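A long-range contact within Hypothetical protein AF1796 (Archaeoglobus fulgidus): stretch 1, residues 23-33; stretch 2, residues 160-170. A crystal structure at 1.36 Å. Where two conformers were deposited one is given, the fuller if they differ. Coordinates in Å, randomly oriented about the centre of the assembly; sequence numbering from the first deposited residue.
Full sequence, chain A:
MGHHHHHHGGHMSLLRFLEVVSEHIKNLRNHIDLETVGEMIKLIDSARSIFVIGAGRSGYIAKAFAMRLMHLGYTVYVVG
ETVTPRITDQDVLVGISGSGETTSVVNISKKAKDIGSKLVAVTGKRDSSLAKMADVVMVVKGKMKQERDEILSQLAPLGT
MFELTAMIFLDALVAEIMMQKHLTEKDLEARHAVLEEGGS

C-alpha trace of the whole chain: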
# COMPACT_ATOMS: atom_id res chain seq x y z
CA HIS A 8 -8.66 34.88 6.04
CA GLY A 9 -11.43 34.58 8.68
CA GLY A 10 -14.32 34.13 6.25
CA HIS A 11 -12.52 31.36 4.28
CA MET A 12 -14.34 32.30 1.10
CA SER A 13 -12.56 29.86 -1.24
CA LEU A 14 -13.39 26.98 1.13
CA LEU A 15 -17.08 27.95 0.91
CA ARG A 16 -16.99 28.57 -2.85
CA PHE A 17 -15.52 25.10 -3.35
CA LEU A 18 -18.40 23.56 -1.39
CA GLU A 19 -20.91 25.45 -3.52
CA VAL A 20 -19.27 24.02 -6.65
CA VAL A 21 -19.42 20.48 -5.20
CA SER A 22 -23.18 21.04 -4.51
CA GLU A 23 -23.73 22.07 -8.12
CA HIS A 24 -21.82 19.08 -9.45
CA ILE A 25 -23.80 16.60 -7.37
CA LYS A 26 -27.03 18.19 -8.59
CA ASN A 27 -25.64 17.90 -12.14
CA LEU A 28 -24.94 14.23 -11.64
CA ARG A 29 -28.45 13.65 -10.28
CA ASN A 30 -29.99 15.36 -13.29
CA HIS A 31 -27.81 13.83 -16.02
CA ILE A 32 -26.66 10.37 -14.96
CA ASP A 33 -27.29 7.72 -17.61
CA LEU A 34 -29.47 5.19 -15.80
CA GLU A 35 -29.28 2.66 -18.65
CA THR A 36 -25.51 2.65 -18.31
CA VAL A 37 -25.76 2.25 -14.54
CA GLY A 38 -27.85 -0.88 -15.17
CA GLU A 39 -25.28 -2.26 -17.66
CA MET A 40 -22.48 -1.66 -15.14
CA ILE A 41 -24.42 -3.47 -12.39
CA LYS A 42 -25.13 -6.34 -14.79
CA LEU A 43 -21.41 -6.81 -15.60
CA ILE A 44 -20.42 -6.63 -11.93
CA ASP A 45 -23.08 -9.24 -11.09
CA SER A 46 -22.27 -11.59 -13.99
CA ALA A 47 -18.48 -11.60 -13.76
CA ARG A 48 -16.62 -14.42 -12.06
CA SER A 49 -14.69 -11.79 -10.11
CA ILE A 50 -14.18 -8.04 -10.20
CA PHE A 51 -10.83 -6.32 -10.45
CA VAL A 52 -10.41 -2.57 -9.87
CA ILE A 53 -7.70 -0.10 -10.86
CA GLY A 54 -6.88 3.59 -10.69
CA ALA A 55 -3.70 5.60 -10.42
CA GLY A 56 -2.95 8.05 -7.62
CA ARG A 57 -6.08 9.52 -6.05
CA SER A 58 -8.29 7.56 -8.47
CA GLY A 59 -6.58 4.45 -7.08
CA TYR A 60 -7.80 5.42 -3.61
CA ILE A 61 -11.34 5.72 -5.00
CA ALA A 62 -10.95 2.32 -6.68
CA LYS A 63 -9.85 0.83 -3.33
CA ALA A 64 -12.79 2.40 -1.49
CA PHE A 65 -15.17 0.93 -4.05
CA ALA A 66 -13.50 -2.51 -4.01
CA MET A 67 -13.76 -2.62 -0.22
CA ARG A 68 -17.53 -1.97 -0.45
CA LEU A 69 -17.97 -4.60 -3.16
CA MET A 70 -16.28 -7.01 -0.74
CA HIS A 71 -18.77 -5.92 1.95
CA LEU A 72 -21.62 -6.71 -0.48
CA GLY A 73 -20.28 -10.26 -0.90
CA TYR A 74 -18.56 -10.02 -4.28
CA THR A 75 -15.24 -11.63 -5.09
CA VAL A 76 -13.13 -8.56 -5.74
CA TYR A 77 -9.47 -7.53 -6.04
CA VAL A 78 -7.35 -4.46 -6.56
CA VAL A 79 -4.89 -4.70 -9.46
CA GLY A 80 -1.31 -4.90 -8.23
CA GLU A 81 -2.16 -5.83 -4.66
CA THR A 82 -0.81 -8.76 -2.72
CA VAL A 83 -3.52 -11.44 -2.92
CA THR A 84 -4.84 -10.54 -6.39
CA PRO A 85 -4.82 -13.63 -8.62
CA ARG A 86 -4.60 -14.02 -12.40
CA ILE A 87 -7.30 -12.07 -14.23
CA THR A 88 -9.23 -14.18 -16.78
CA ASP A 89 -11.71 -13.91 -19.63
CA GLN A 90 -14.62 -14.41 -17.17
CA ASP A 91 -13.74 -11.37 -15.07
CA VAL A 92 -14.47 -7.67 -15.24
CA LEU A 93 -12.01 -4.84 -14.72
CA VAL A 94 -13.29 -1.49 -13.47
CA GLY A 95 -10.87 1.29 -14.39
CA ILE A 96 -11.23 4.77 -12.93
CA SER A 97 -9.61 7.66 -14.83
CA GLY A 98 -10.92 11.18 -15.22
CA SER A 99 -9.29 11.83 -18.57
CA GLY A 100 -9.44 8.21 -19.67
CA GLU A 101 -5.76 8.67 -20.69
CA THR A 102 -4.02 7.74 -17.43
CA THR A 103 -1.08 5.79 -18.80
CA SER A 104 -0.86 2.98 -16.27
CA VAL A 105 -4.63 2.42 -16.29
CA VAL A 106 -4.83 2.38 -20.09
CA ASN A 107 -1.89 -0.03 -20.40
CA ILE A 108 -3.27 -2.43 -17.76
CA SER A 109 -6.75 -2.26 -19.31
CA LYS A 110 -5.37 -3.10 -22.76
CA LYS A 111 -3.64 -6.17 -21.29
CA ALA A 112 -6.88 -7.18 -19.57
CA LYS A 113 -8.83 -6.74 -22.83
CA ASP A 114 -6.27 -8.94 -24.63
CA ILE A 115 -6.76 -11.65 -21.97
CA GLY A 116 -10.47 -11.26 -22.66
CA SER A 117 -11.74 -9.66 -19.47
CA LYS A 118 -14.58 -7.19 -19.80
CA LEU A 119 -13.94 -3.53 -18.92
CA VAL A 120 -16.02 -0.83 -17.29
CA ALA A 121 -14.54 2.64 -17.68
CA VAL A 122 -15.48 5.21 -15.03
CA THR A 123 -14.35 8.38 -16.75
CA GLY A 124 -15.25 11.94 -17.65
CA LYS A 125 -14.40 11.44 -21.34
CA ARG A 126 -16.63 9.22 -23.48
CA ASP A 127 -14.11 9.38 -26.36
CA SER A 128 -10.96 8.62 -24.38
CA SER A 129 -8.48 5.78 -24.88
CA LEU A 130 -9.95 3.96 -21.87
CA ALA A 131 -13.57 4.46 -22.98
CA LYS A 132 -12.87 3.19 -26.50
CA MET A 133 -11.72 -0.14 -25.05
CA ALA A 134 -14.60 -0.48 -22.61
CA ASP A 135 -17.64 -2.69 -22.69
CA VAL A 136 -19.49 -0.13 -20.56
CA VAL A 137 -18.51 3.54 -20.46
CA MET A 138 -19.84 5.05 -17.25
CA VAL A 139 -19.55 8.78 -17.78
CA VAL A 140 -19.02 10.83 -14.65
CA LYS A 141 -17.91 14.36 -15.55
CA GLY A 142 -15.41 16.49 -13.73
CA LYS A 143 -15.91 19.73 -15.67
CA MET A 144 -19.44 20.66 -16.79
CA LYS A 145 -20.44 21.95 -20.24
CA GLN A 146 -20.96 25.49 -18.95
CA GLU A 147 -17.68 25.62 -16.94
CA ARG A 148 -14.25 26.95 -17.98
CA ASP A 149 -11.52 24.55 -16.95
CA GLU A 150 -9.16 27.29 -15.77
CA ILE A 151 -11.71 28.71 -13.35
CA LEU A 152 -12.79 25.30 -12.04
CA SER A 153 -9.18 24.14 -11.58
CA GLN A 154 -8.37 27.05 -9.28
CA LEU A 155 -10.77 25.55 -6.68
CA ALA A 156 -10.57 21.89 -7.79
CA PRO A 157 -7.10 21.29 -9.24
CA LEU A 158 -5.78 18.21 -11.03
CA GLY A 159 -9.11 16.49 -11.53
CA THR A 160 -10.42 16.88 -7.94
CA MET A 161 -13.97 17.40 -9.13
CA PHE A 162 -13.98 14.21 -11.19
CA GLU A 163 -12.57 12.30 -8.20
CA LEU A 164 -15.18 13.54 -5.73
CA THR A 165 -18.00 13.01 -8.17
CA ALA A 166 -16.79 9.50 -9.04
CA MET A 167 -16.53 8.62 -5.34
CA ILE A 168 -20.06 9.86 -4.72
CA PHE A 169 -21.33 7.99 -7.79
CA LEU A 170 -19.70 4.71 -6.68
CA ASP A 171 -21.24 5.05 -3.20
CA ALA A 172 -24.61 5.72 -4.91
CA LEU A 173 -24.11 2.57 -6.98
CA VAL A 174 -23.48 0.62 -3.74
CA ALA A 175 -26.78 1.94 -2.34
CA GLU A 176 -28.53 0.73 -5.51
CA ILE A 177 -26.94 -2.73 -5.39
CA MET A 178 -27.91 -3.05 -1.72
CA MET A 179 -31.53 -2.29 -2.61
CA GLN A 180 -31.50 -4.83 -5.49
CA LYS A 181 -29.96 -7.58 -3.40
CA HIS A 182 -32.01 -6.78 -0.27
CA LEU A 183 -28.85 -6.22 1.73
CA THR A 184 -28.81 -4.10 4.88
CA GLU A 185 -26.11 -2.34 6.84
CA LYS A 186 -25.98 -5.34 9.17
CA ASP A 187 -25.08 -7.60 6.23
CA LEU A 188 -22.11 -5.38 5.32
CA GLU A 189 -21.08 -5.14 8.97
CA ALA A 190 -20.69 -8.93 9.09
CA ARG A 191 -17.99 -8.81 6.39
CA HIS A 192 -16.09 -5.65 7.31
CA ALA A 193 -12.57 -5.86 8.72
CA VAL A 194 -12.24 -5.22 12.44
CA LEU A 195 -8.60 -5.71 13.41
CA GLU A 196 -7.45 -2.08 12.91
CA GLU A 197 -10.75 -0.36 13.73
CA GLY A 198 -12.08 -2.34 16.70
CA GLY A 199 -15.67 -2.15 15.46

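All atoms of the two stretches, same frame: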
# COMPACT_ATOMS: atom_id res chain seq x y z
N GLU A 23 -23.23 21.95 -6.75
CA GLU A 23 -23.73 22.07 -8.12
C GLU A 23 -23.40 20.84 -8.93
O GLU A 23 -24.21 20.38 -9.73
CB GLU A 23 -23.15 23.32 -8.78
CG GLU A 23 -23.67 23.58 -10.19
CD GLU A 23 -25.09 24.12 -10.24
OE1 GLU A 23 -25.72 24.33 -9.18
OE2 GLU A 23 -25.57 24.33 -11.38
N HIS A 24 -22.21 20.28 -8.73
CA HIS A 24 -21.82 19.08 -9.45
C HIS A 24 -22.61 17.85 -9.05
O HIS A 24 -22.88 17.01 -9.91
CB HIS A 24 -20.31 18.87 -9.32
CG HIS A 24 -19.54 19.77 -10.23
ND1 HIS A 24 -18.78 19.29 -11.27
CD2 HIS A 24 -19.45 21.12 -10.29
CE1 HIS A 24 -18.25 20.31 -11.92
NE2 HIS A 24 -18.65 21.43 -11.35
N ILE A 25 -22.99 17.75 -7.77
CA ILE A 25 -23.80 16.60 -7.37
C ILE A 25 -25.21 16.74 -7.95
O ILE A 25 -25.77 15.76 -8.43
CB ILE A 25 -23.85 16.43 -5.85
CG1 ILE A 25 -22.46 16.33 -5.23
CG2 ILE A 25 -24.67 15.17 -5.49
CD1 ILE A 25 -22.49 16.70 -3.67
N LYS A 26 -25.75 17.95 -7.92
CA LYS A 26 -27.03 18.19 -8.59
C LYS A 26 -26.95 17.84 -10.08
O LYS A 26 -27.88 17.21 -10.64
CB LYS A 26 -27.45 19.64 -8.36
CG LYS A 26 -27.82 19.88 -6.90
CD LYS A 26 -28.28 21.30 -6.61
CE LYS A 26 -28.71 21.43 -5.17
NZ LYS A 26 -30.17 21.75 -5.05
N ASN A 27 -25.85 18.21 -10.73
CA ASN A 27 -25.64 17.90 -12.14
C ASN A 27 -25.65 16.41 -12.40
O ASN A 27 -26.25 15.93 -13.36
CB ASN A 27 -24.35 18.53 -12.67
CG ASN A 27 -24.14 18.27 -14.16
OD1 ASN A 27 -24.89 18.82 -14.99
ND2 ASN A 27 -23.14 17.46 -14.50
N LEU A 28 -24.96 15.67 -11.53
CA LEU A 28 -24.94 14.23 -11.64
C LEU A 28 -26.34 13.65 -11.49
O LEU A 28 -26.74 12.79 -12.27
CB LEU A 28 -24.00 13.65 -10.60
CG LEU A 28 -23.89 12.13 -10.51
CD1 LEU A 28 -23.28 11.56 -11.78
CD2 LEU A 28 -23.06 11.75 -9.29
N ARG A 29 -27.08 14.12 -10.49
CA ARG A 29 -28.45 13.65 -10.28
C ARG A 29 -29.27 13.85 -11.54
O ARG A 29 -30.05 12.98 -11.92
CB ARG A 29 -29.07 14.41 -9.12
CG ARG A 29 -30.58 14.26 -8.94
CD ARG A 29 -31.04 12.99 -8.28
NE ARG A 29 -32.51 12.90 -8.26
CZ ARG A 29 -33.28 12.68 -9.33
NH1 ARG A 29 -32.75 12.51 -10.54
NH2 ARG A 29 -34.60 12.61 -9.18
N ASN A 30 -29.11 15.00 -12.18
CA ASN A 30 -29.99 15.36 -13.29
C ASN A 30 -29.56 14.80 -14.65
O ASN A 30 -30.33 14.84 -15.63
CB ASN A 30 -30.20 16.87 -13.31
CG ASN A 30 -30.96 17.36 -12.08
OD1 ASN A 30 -31.74 16.61 -11.47
ND2 ASN A 30 -30.72 18.61 -11.69
N HIS A 31 -28.36 14.23 -14.72
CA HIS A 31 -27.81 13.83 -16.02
C HIS A 31 -27.26 12.42 -16.10
O HIS A 31 -26.95 11.94 -17.20
CB HIS A 31 -26.78 14.85 -16.50
CG HIS A 31 -27.42 16.15 -16.90
ND1 HIS A 31 -27.26 17.31 -16.17
CD2 HIS A 31 -28.28 16.45 -17.90
CE1 HIS A 31 -27.97 18.28 -16.74
NE2 HIS A 31 -28.60 17.78 -17.78
N ILE A 32 -27.18 11.74 -14.97
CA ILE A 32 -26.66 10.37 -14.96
C ILE A 32 -27.43 9.46 -15.92
O ILE A 32 -28.67 9.53 -16.02
CB ILE A 32 -26.66 9.82 -13.52
CG1 ILE A 32 -25.91 8.49 -13.44
CG2 ILE A 32 -28.07 9.73 -12.93
CD1 ILE A 32 -25.66 8.04 -12.02
N ASP A 33 -26.69 8.64 -16.66
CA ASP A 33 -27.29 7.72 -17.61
C ASP A 33 -27.67 6.43 -16.89
O ASP A 33 -26.82 5.60 -16.57
CB ASP A 33 -26.33 7.45 -18.76
CG ASP A 33 -26.93 6.59 -19.85
OD1 ASP A 33 -27.91 5.85 -19.60
OD2 ASP A 33 -26.46 6.57 -21.01
N THR A 160 -9.69 17.02 -9.20
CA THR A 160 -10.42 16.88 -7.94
C THR A 160 -11.92 16.71 -8.12
O THR A 160 -12.53 15.90 -7.44
CB THR A 160 -10.16 18.15 -7.09
OG1 THR A 160 -8.81 18.14 -6.61
CG2 THR A 160 -11.02 18.19 -5.82
N MET A 161 -12.53 17.51 -8.99
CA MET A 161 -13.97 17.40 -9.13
C MET A 161 -14.41 16.06 -9.71
O MET A 161 -15.38 15.49 -9.23
CB MET A 161 -14.55 18.55 -9.93
CG MET A 161 -16.05 18.77 -9.72
SD MET A 161 -16.56 19.02 -7.98
CE MET A 161 -15.24 20.19 -7.47
N PHE A 162 -13.70 15.56 -10.71
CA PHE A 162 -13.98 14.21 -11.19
C PHE A 162 -13.86 13.20 -10.03
O PHE A 162 -14.72 12.32 -9.86
CB PHE A 162 -13.01 13.76 -12.30
CG PHE A 162 -13.08 12.29 -12.57
CD1 PHE A 162 -14.15 11.78 -13.31
CD2 PHE A 162 -12.14 11.41 -12.01
CE1 PHE A 162 -14.28 10.40 -13.52
CE2 PHE A 162 -12.27 10.03 -12.21
CZ PHE A 162 -13.33 9.52 -12.96
N GLU A 163 -12.81 13.31 -9.23
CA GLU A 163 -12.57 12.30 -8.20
C GLU A 163 -13.67 12.30 -7.16
O GLU A 163 -14.21 11.26 -6.82
CB GLU A 163 -11.22 12.55 -7.54
CG GLU A 163 -10.08 12.37 -8.53
CD GLU A 163 -8.78 12.89 -8.04
OE1 GLU A 163 -8.74 13.46 -6.94
OE2 GLU A 163 -7.80 12.73 -8.81
N LEU A 164 -14.08 13.48 -6.70
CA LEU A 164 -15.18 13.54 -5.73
C LEU A 164 -16.48 13.04 -6.33
O LEU A 164 -17.23 12.32 -5.68
CB LEU A 164 -15.38 15.00 -5.26
CG LEU A 164 -14.28 15.56 -4.40
CD1 LEU A 164 -14.58 17.02 -4.11
CD2 LEU A 164 -14.12 14.73 -3.12
N THR A 165 -16.74 13.40 -7.57
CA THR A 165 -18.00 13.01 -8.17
C THR A 165 -18.02 11.49 -8.40
O THR A 165 -19.05 10.84 -8.20
CB THR A 165 -18.20 13.77 -9.49
OG1 THR A 165 -18.13 15.18 -9.24
CG2 THR A 165 -19.63 13.55 -10.04
N ALA A 166 -16.89 10.93 -8.82
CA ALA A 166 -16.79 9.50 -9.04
C ALA A 166 -16.95 8.74 -7.72
O ALA A 166 -17.65 7.72 -7.66
CB ALA A 166 -15.44 9.15 -9.73
N MET A 167 -16.36 9.24 -6.64
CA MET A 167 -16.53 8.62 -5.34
C MET A 167 -17.99 8.61 -4.95
O MET A 167 -18.53 7.58 -4.50
CB MET A 167 -15.70 9.34 -4.27
CG MET A 167 -15.65 8.58 -2.94
SD MET A 167 -14.86 6.88 -2.95
CE MET A 167 -16.27 5.67 -3.26
N ILE A 168 -18.66 9.75 -5.11
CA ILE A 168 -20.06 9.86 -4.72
C ILE A 168 -20.92 8.94 -5.59
O ILE A 168 -21.81 8.22 -5.08
CB ILE A 168 -20.51 11.33 -4.84
CG1 ILE A 168 -19.90 12.15 -3.71
CG2 ILE A 168 -22.04 11.43 -4.79
CD1 ILE A 168 -19.91 13.65 -3.95
N PHE A 169 -20.66 8.92 -6.90
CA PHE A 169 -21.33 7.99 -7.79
C PHE A 169 -21.17 6.53 -7.35
O PHE A 169 -22.14 5.76 -7.35
CB PHE A 169 -20.86 8.14 -9.24
CG PHE A 169 -21.28 7.00 -10.10
CD1 PHE A 169 -22.63 6.83 -10.42
CD2 PHE A 169 -20.37 6.03 -10.48
CE1 PHE A 169 -23.02 5.73 -11.16
CE2 PHE A 169 -20.75 4.95 -11.23
CZ PHE A 169 -22.07 4.79 -11.57
N LEU A 170 -19.94 6.12 -7.04
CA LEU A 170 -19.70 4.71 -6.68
C LEU A 170 -20.42 4.35 -5.37
O LEU A 170 -20.92 3.23 -5.22
CB LEU A 170 -18.21 4.42 -6.64
CG LEU A 170 -17.60 4.46 -8.05
CD1 LEU A 170 -16.06 4.48 -8.00
CD2 LEU A 170 -18.07 3.31 -8.91
O HOH W 1 -18.79 16.55 -11.48

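At the centre of the contact, Leu 28 points toward the second helix and its CD2 serves two neighbours there, lying 3.9 Å from Thr 165 CG2 and 4.2 Å from Phe 169 CB. Thr 165 thus offers its methyl to the leucine, a van der Waals contact that asks nothing of its hydroxyl. The helices that meet here are at least 137 residues apart in sequence at every point of touch; every direct contact is between side chains, and one water bridges the two. Residues 23-31 form the last turns of a helix that begins earlier in the chain; residues 160-170 lie wholly within a helix that continues beyond the stretch. Their axes approach to 10.5 Å and their N-to-C directions diverge by 51° (signed crossing angle -51°), so the two run in broadly the same sense but cross obliquely. The backbones come nearest at Ile 25 and Thr 165, whose CA atoms are 6.9 Å apart. No direct hydrogen bond links the stretches, and each helix satisfies its own backbone mostly through i to i+4 bonds, such as Leu 28 N to His 24 O and Phe 169 N to Thr 165 O. What remains for the contact is largely apolar, with 386 Å² buried over both sides.

One turn back from Leu 28 along the first helix, Ile 25 leaves its backbone sideways, yet its CG1 still comes within 3.9 Å of CD1 of Ile 168, which is directed toward the first stretch. These branched aliphatic chains fill the space between the helices without any polar demand.

The contact outlasts the first helix. Ile 32 is the first residue to leave helical phi/psi, at -55/136, but its N still bonds to Leu 28 O at 2.9 Å, which ties the chain to the last turn. Its side chain, t at both chi angles, points toward the second helix and places CD1 3.6 Å from Phe 169 CE1. The methyl approaches the ring obliquely, and the contact is one of apolar packing. Asp 33, which touches nothing on the second stretch, caps a backbone N just past its own.

Toward the other end, His 24 and Met 161 bring in more varied chemistry. Met 161 lays its side chain over one face of the imidazole: CG is 3.5 Å from the centroid of the His 24 ring, 28° off the normal, in a CH-pi contact, and SD is 4.1 Å from that centroid, 23° off the normal, in a sulfur-aromatic one. The polarizable thioether suits the flat pi surface, while the nitrogens in the ring plane stay free to bond; His 24 NE2 does so elsewhere in the structure.

The polar edge is completed by water 1, which bridges the helices, 2.7 Å from His 24 ND1 and 2.7 Å from Thr 165 OG1. It donates to the threonine oxygen. That hydroxyl in turn donates to Met 161 O, with OG1 2.8 Å from the carbonyl oxygen, so Thr 165 joins its own helix to the water while its methyl serves the apolar centre.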